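Local coordinates for protein rhamnogalacturonan endolyase YesW (Bacillus subtilis, PDB 2ZUX) that cleaves the type I rhamnogalacturonan of plant cell-wall pectin by endo-type elimination and needs calcium or manganese for activity, at residues V122-W134 with V151-R165. Sequence-based numbering, arbitrary orientation.
Sequences VDGDGQYELILKW and VLIDAYKLDGTKLWR. With CA (calcium ion), chain H.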
loop_
_atom_site.group_PDB
_atom_site.type_symbol
_atom_site.label_atom_id
_atom_site.label_comp_id
_atom_site.label_asym_id
_atom_site.label_seq_id
_atom_site.Cartn_x
_atom_site.Cartn_y
_atom_site.Cartn_z
ATOM N N VAL A 122 -11.889 8.619 -7.313
ATOM C CA VAL A 122 -12.491 9.804 -6.705
ATOM C C VAL A 122 -13.788 10.252 -7.375
ATOM O O VAL A 122 -14.561 11.010 -6.778
ATOM C CB VAL A 122 -11.508 10.988 -6.608
ATOM C CG1 VAL A 122 -10.227 10.559 -5.882
ATOM C CG2 VAL A 122 -11.205 11.572 -7.989
ATOM N N ASP A 123 -14.024 9.793 -8.600
ATOM C CA ASP A 123 -15.212 10.208 -9.353
ATOM C C ASP A 123 -16.172 9.060 -9.658
ATOM O O ASP A 123 -17.247 9.280 -10.223
ATOM C CB ASP A 123 -14.846 11.007 -10.619
ATOM C CG ASP A 123 -13.890 10.275 -11.546
ATOM O OD1 ASP A 123 -13.383 9.183 -11.208
ATOM O OD2 ASP A 123 -13.615 10.817 -12.637
ATOM N N GLY A 124 -15.796 7.843 -9.275
ATOM C CA GLY A 124 -16.714 6.705 -9.306
ATOM C C GLY A 124 -16.922 6.032 -10.652
ATOM O O GLY A 124 -17.933 5.349 -10.847
ATOM N N ASP A 125 -15.971 6.192 -11.569
ATOM C CA ASP A 125 -16.102 5.581 -12.898
ATOM C C ASP A 125 -15.422 4.213 -13.004
ATOM O O ASP A 125 -15.423 3.587 -14.066
ATOM C CB ASP A 125 -15.581 6.523 -13.987
ATOM C CG ASP A 125 -14.078 6.735 -13.919
ATOM O OD1 ASP A 125 -13.456 6.463 -12.862
ATOM O OD2 ASP A 125 -13.498 7.173 -14.932
ATOM N N GLY A 126 -14.834 3.752 -11.905
ATOM C CA GLY A 126 -14.190 2.448 -11.902
ATOM C C GLY A 126 -12.745 2.418 -12.375
ATOM O O GLY A 126 -12.174 1.329 -12.517
ATOM N N GLN A 127 -12.156 3.595 -12.612
ATOM C CA GLN A 127 -10.727 3.728 -12.920
ATOM C C GLN A 127 -10.057 4.516 -11.799
ATOM O O GLN A 127 -10.551 5.567 -11.395
ATOM C CB GLN A 127 -10.522 4.441 -14.262
ATOM C CG GLN A 127 -9.062 4.725 -14.597
ATOM C CD GLN A 127 -8.896 5.468 -15.896
ATOM O OE1 GLN A 127 -9.027 4.887 -16.972
ATOM N NE2 GLN A 127 -8.584 6.757 -15.808
ATOM N N TYR A 128 -8.932 4.017 -11.303
ATOM C CA TYR A 128 -8.230 4.687 -10.214
ATOM C C TYR A 128 -7.576 5.995 -10.618
ATOM O O TYR A 128 -7.030 6.117 -11.718
ATOM C CB TYR A 128 -7.159 3.773 -9.623
ATOM C CG TYR A 128 -7.719 2.598 -8.865
ATOM C CD1 TYR A 128 -8.454 2.788 -7.698
ATOM C CD2 TYR A 128 -7.504 1.299 -9.307
ATOM C CE1 TYR A 128 -8.975 1.724 -6.999
ATOM C CE2 TYR A 128 -8.017 0.222 -8.613
ATOM C CZ TYR A 128 -8.756 0.434 -7.465
ATOM O OH TYR A 128 -9.268 -0.635 -6.768
ATOM N N GLU A 129 -7.631 6.952 -9.696
ATOM C CA GLU A 129 -6.794 8.139 -9.705
ATOM C C GLU A 129 -5.578 7.872 -8.818
ATOM O O GLU A 129 -5.628 7.039 -7.906
ATOM C CB GLU A 129 -7.560 9.344 -9.152
ATOM C CG GLU A 129 -8.520 10.021 -10.125
ATOM C CD GLU A 129 -9.661 9.129 -10.575
ATOM O OE1 GLU A 129 -10.466 8.676 -9.728
ATOM O OE2 GLU A 129 -9.772 8.896 -11.799
ATOM N N LEU A 130 -4.491 8.585 -9.091
ATOM C CA LEU A 130 -3.293 8.543 -8.264
ATOM C C LEU A 130 -3.274 9.725 -7.307
ATOM O O LEU A 130 -3.451 10.870 -7.726
ATOM C CB LEU A 130 -2.052 8.572 -9.151
ATOM C CG LEU A 130 -1.719 7.232 -9.804
ATOM C CD1 LEU A 130 -0.880 7.425 -11.063
ATOM C CD2 LEU A 130 -1.037 6.290 -8.805
ATOM N N ILE A 131 -3.068 9.433 -6.023
ATOM C CA ILE A 131 -2.902 10.460 -5.002
ATOM C C ILE A 131 -1.421 10.446 -4.636
ATOM O O ILE A 131 -0.922 9.445 -4.103
ATOM C CB ILE A 131 -3.795 10.188 -3.757
ATOM C CG1 ILE A 131 -5.271 9.983 -4.151
ATOM C CG2 ILE A 131 -3.645 11.301 -2.711
ATOM C CD1 ILE A 131 -5.921 11.144 -4.896
ATOM N N LEU A 132 -0.722 11.539 -4.941
ATOM C CA LEU A 132 0.726 11.600 -4.840
ATOM C C LEU A 132 1.221 12.558 -3.776
ATOM O O LEU A 132 0.777 13.709 -3.712
ATOM C CB LEU A 132 1.304 12.034 -6.188
ATOM C CG LEU A 132 2.823 12.221 -6.281
ATOM C CD1 LEU A 132 3.525 10.877 -6.176
ATOM C CD2 LEU A 132 3.186 12.924 -7.578
ATOM N N LYS A 133 2.157 12.080 -2.958
ATOM C CA LYS A 133 2.834 12.930 -1.986
ATOM C C LYS A 133 4.138 13.423 -2.594
ATOM O O LYS A 133 4.928 12.629 -3.110
ATOM C CB LYS A 133 3.096 12.157 -0.688
ATOM C CG LYS A 133 3.780 12.975 0.420
ATOM C CD LYS A 133 4.043 12.132 1.676
ATOM C CE LYS A 133 5.198 11.172 1.452
ATOM N NZ LYS A 133 5.404 10.233 2.604
ATOM N N TRP A 134 4.346 14.739 -2.530
ATOM C CA TRP A 134 5.615 15.354 -2.910
ATOM C C TRP A 134 6.503 15.479 -1.676
ATOM O O TRP A 134 6.016 15.765 -0.568
ATOM C CB TRP A 134 5.373 16.748 -3.494
ATOM C CG TRP A 134 4.708 16.724 -4.831
ATOM C CD1 TRP A 134 3.376 16.845 -5.093
ATOM C CD2 TRP A 134 5.361 16.560 -6.097
ATOM N NE1 TRP A 134 3.155 16.780 -6.459
ATOM C CE2 TRP A 134 4.356 16.590 -7.093
ATOM C CE3 TRP A 134 6.694 16.387 -6.487
ATOM C CZ2 TRP A 134 4.647 16.469 -8.464
ATOM C CZ3 TRP A 134 6.982 16.258 -7.846
ATOM C CH2 TRP A 134 5.960 16.296 -8.813
ATOM N N VAL A 151 4.732 19.921 2.761
ATOM C CA VAL A 151 4.313 18.658 2.160
ATOM C C VAL A 151 3.101 18.945 1.280
ATOM O O VAL A 151 2.142 19.588 1.718
ATOM C CB VAL A 151 3.951 17.630 3.242
ATOM C CG1 VAL A 151 3.517 16.287 2.627
ATOM C CG2 VAL A 151 5.119 17.433 4.191
ATOM N N LEU A 152 3.169 18.503 0.029
ATOM C CA LEU A 152 2.088 18.708 -0.929
ATOM C C LEU A 152 1.524 17.363 -1.333
ATOM O O LEU A 152 2.280 16.409 -1.519
ATOM C CB LEU A 152 2.613 19.447 -2.164
ATOM C CG LEU A 152 3.458 20.691 -1.855
ATOM C CD1 LEU A 152 4.153 21.192 -3.082
ATOM C CD2 LEU A 152 2.605 21.788 -1.255
ATOM N N ILE A 153 0.201 17.298 -1.464
ATOM C CA ILE A 153 -0.500 16.090 -1.895
ATOM C C ILE A 153 -1.334 16.472 -3.103
ATOM O O ILE A 153 -2.148 17.402 -3.028
ATOM C CB ILE A 153 -1.479 15.551 -0.807
ATOM C CG1 ILE A 153 -0.815 15.429 0.579
ATOM C CG2 ILE A 153 -2.155 14.259 -1.289
ATOM C CD1 ILE A 153 0.275 14.401 0.664
ATOM N N ASP A 154 -1.130 15.756 -4.210
ATOM C CA ASP A 154 -1.878 16.007 -5.448
ATOM C C ASP A 154 -2.759 14.824 -5.809
ATOM O O ASP A 154 -2.469 13.691 -5.433
ATOM C CB ASP A 154 -0.926 16.192 -6.633
ATOM C CG ASP A 154 -0.131 17.479 -6.595
ATOM O OD1 ASP A 154 -0.275 18.300 -5.671
ATOM O OD2 ASP A 154 0.666 17.672 -7.539
ATOM N N ALA A 155 -3.801 15.087 -6.595
ATOM C CA ALA A 155 -4.556 14.022 -7.257
ATOM C C ALA A 155 -4.434 14.166 -8.760
ATOM O O ALA A 155 -4.646 15.260 -9.293
ATOM C CB ALA A 155 -6.010 14.055 -6.854
ATOM N N TYR A 156 -4.115 13.058 -9.428
ATOM C CA TYR A 156 -4.051 13.006 -10.895
ATOM C C TYR A 156 -4.948 11.915 -11.451
ATOM O O TYR A 156 -4.996 10.799 -10.924
ATOM C CB TYR A 156 -2.622 12.723 -11.376
ATOM C CG TYR A 156 -1.662 13.829 -11.065
ATOM C CD1 TYR A 156 -1.464 14.872 -11.968
ATOM C CD2 TYR A 156 -0.949 13.844 -9.863
ATOM C CE1 TYR A 156 -0.596 15.909 -11.679
ATOM C CE2 TYR A 156 -0.083 14.873 -9.567
ATOM C CZ TYR A 156 0.096 15.898 -10.484
ATOM O OH TYR A 156 0.958 16.929 -10.185
ATOM N N LYS A 157 -5.650 12.236 -12.533
ATOM C CA LYS A 157 -6.242 11.205 -13.367
ATOM C C LYS A 157 -5.135 10.581 -14.202
ATOM O O LYS A 157 -4.090 11.200 -14.418
ATOM C CB LYS A 157 -7.316 11.797 -14.277
ATOM C CG LYS A 157 -8.552 12.224 -13.527
ATOM C CD LYS A 157 -9.628 12.736 -14.473
ATOM C CE LYS A 157 -10.997 12.584 -13.848
ATOM N NZ LYS A 157 -11.373 11.143 -13.709
ATOM N N LEU A 158 -5.357 9.361 -14.682
ATOM C CA LEU A 158 -4.340 8.683 -15.484
ATOM C C LEU A 158 -4.049 9.419 -16.796
ATOM O O LEU A 158 -2.963 9.278 -17.359
ATOM C CB LEU A 158 -4.713 7.217 -15.735
ATOM C CG LEU A 158 -4.957 6.364 -14.483
ATOM C CD1 LEU A 158 -5.084 4.899 -14.896
ATOM C CD2 LEU A 158 -3.862 6.541 -13.420
ATOM N N ASP A 159 -4.985 10.258 -17.245
ATOM C CA ASP A 159 -4.768 11.035 -18.471
ATOM C C ASP A 159 -3.896 12.277 -18.241
ATOM O O ASP A 159 -3.619 13.035 -19.176
ATOM C CB ASP A 159 -6.099 11.378 -19.161
ATOM C CG ASP A 159 -6.904 12.449 -18.434
ATOM O OD1 ASP A 159 -6.480 12.945 -17.371
ATOM O OD2 ASP A 159 -7.982 12.812 -18.947
ATOM N N GLY A 160 -3.459 12.473 -17.000
ATOM C CA GLY A 160 -2.592 13.593 -16.654
ATOM C C GLY A 160 -3.299 14.798 -16.064
ATOM O O GLY A 160 -2.639 15.747 -15.651
ATOM N N THR A 161 -4.627 14.765 -16.008
ATOM C CA THR A 161 -5.393 15.865 -15.424
ATOM C C THR A 161 -5.065 15.977 -13.939
ATOM O O THR A 161 -5.264 15.022 -13.178
ATOM C CB THR A 161 -6.916 15.661 -15.569
ATOM O OG1 THR A 161 -7.260 15.462 -16.950
ATOM C CG2 THR A 161 -7.683 16.873 -15.032
ATOM N N LYS A 162 -4.551 17.136 -13.537
ATOM C CA LYS A 162 -4.333 17.426 -12.124
ATOM C C LYS A 162 -5.634 17.939 -11.513
ATOM O O LYS A 162 -6.126 19.013 -11.876
ATOM C CB LYS A 162 -3.204 18.440 -11.949
ATOM C CG LYS A 162 -2.897 18.781 -10.501
ATOM C CD LYS A 162 -1.909 19.927 -10.441
ATOM C CE LYS A 162 -2.001 20.656 -9.122
ATOM N NZ LYS A 162 -1.265 21.944 -9.195
ATOM N N LEU A 163 -6.198 17.169 -10.592
ATOM C CA LEU A 163 -7.479 17.532 -9.995
ATOM C C LEU A 163 -7.357 18.586 -8.912
ATOM O O LEU A 163 -8.222 19.455 -8.798
ATOM C CB LEU A 163 -8.206 16.298 -9.463
ATOM C CG LEU A 163 -8.497 15.217 -10.508
ATOM C CD1 LEU A 163 -9.187 14.042 -9.857
ATOM C CD2 LEU A 163 -9.343 15.761 -11.664
ATOM N N TRP A 164 -6.292 18.497 -8.115
ATOM C CA TRP A 164 -6.055 19.420 -7.015
ATOM C C TRP A 164 -4.708 19.203 -6.367
ATOM O O TRP A 164 -4.046 18.186 -6.605
ATOM C CB TRP A 164 -7.146 19.293 -5.943
ATOM C CG TRP A 164 -7.489 17.888 -5.508
ATOM C CD1 TRP A 164 -8.548 17.142 -5.937
ATOM C CD2 TRP A 164 -6.801 17.078 -4.541
ATOM N NE1 TRP A 164 -8.568 15.924 -5.306
ATOM C CE2 TRP A 164 -7.510 15.858 -4.438
ATOM C CE3 TRP A 164 -5.655 17.260 -3.753
ATOM C CZ2 TRP A 164 -7.105 14.821 -3.589
ATOM C CZ3 TRP A 164 -5.249 16.223 -2.910
ATOM C CH2 TRP A 164 -5.983 15.025 -2.832
ATOM N N ARG A 165 -4.332 20.184 -5.554
ATOM C CA ARG A 165 -3.193 20.105 -4.655
ATOM C C ARG A 165 -3.622 20.582 -3.278
ATOM O O ARG A 165 -4.253 21.640 -3.146
ATOM C CB ARG A 165 -2.032 20.976 -5.157
ATOM C CG ARG A 165 -0.888 21.184 -4.140
ATOM C CD ARG A 165 0.362 21.759 -4.793
ATOM N NE ARG A 165 0.805 20.863 -5.858
ATOM C CZ ARG A 165 1.576 21.206 -6.885
ATOM N NH1 ARG A 165 2.054 22.445 -7.003
ATOM N NH2 ARG A 165 1.883 20.295 -7.796
HETATM CA CA CA H . -11.811 7.530 -11.566
HETATM O O HOH W 1 -11.294 7.901 -13.864
HETATM O O HOH W 2 -7.743 8.156 -13.403
HETATM O O HOH W 3 -7.967 9.405 -17.129
#
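W134 and D154 meet on one face of the sheet formed by antiparallel strands 129-134 and 152-156. The indole NE1 donates to D154 OD2 at 2.9 Å. The oxygen lies near the ring plane, but the N-H comes from above the carboxylate, 76° out of its plane. R165 takes the same carboxylate side-on and in plane. Its NE holds OD1 at 2.8 Å and its NH2 holds OD2, each on a syn lone pair. D154 OD2 therefore accepts from both W134 NE1 and R165 NH2, and Y156 OH adds a weak bond. D97 anchors both neighbours: its backbone O accepts from R165 NH2 and its N bonds to Y156 OH. Replacing D154 with an alanine would probably leave W134 NE1 without its acceptor and R165 without its paired charge. L132 CD2 covers one face of the indole, offset toward the rim.

Opposite this cluster, I131 CD1 packs on A155 CB at 3.5 Å, and I131 CG2 meets I153 CG2. The chi2 turn of I131 (-58°) brings CD1 over A155. Backbone bonds pair L130 with Y156 and L132 with D154.

D121, D123, D125, Q127 (backbone O) and E129 (both oxygens) form a DxDxDG-type calcium loop, as in EF-hands, but running into a strand. A water completes the site. The calcium may be structural. K157 lies alongside E129 and meets D123 from the opposite direction. Its NZ forms a salt bridge with D123 OD2 at 2.5 Å, syn but 34° out of plane. A weak hydrogen bond joins K157 NZ to E129 OE2. L158 CD2 meets L130 CD1 at about a right angle.

Strand 129-136 is flanked by 109-120, and 152-156 by 162-167, within one antiparallel sheet of the beta-propeller domain. I153 and W164 pack on strand 193-198 of the next sheet. L130 and L158 touch strand 524-528.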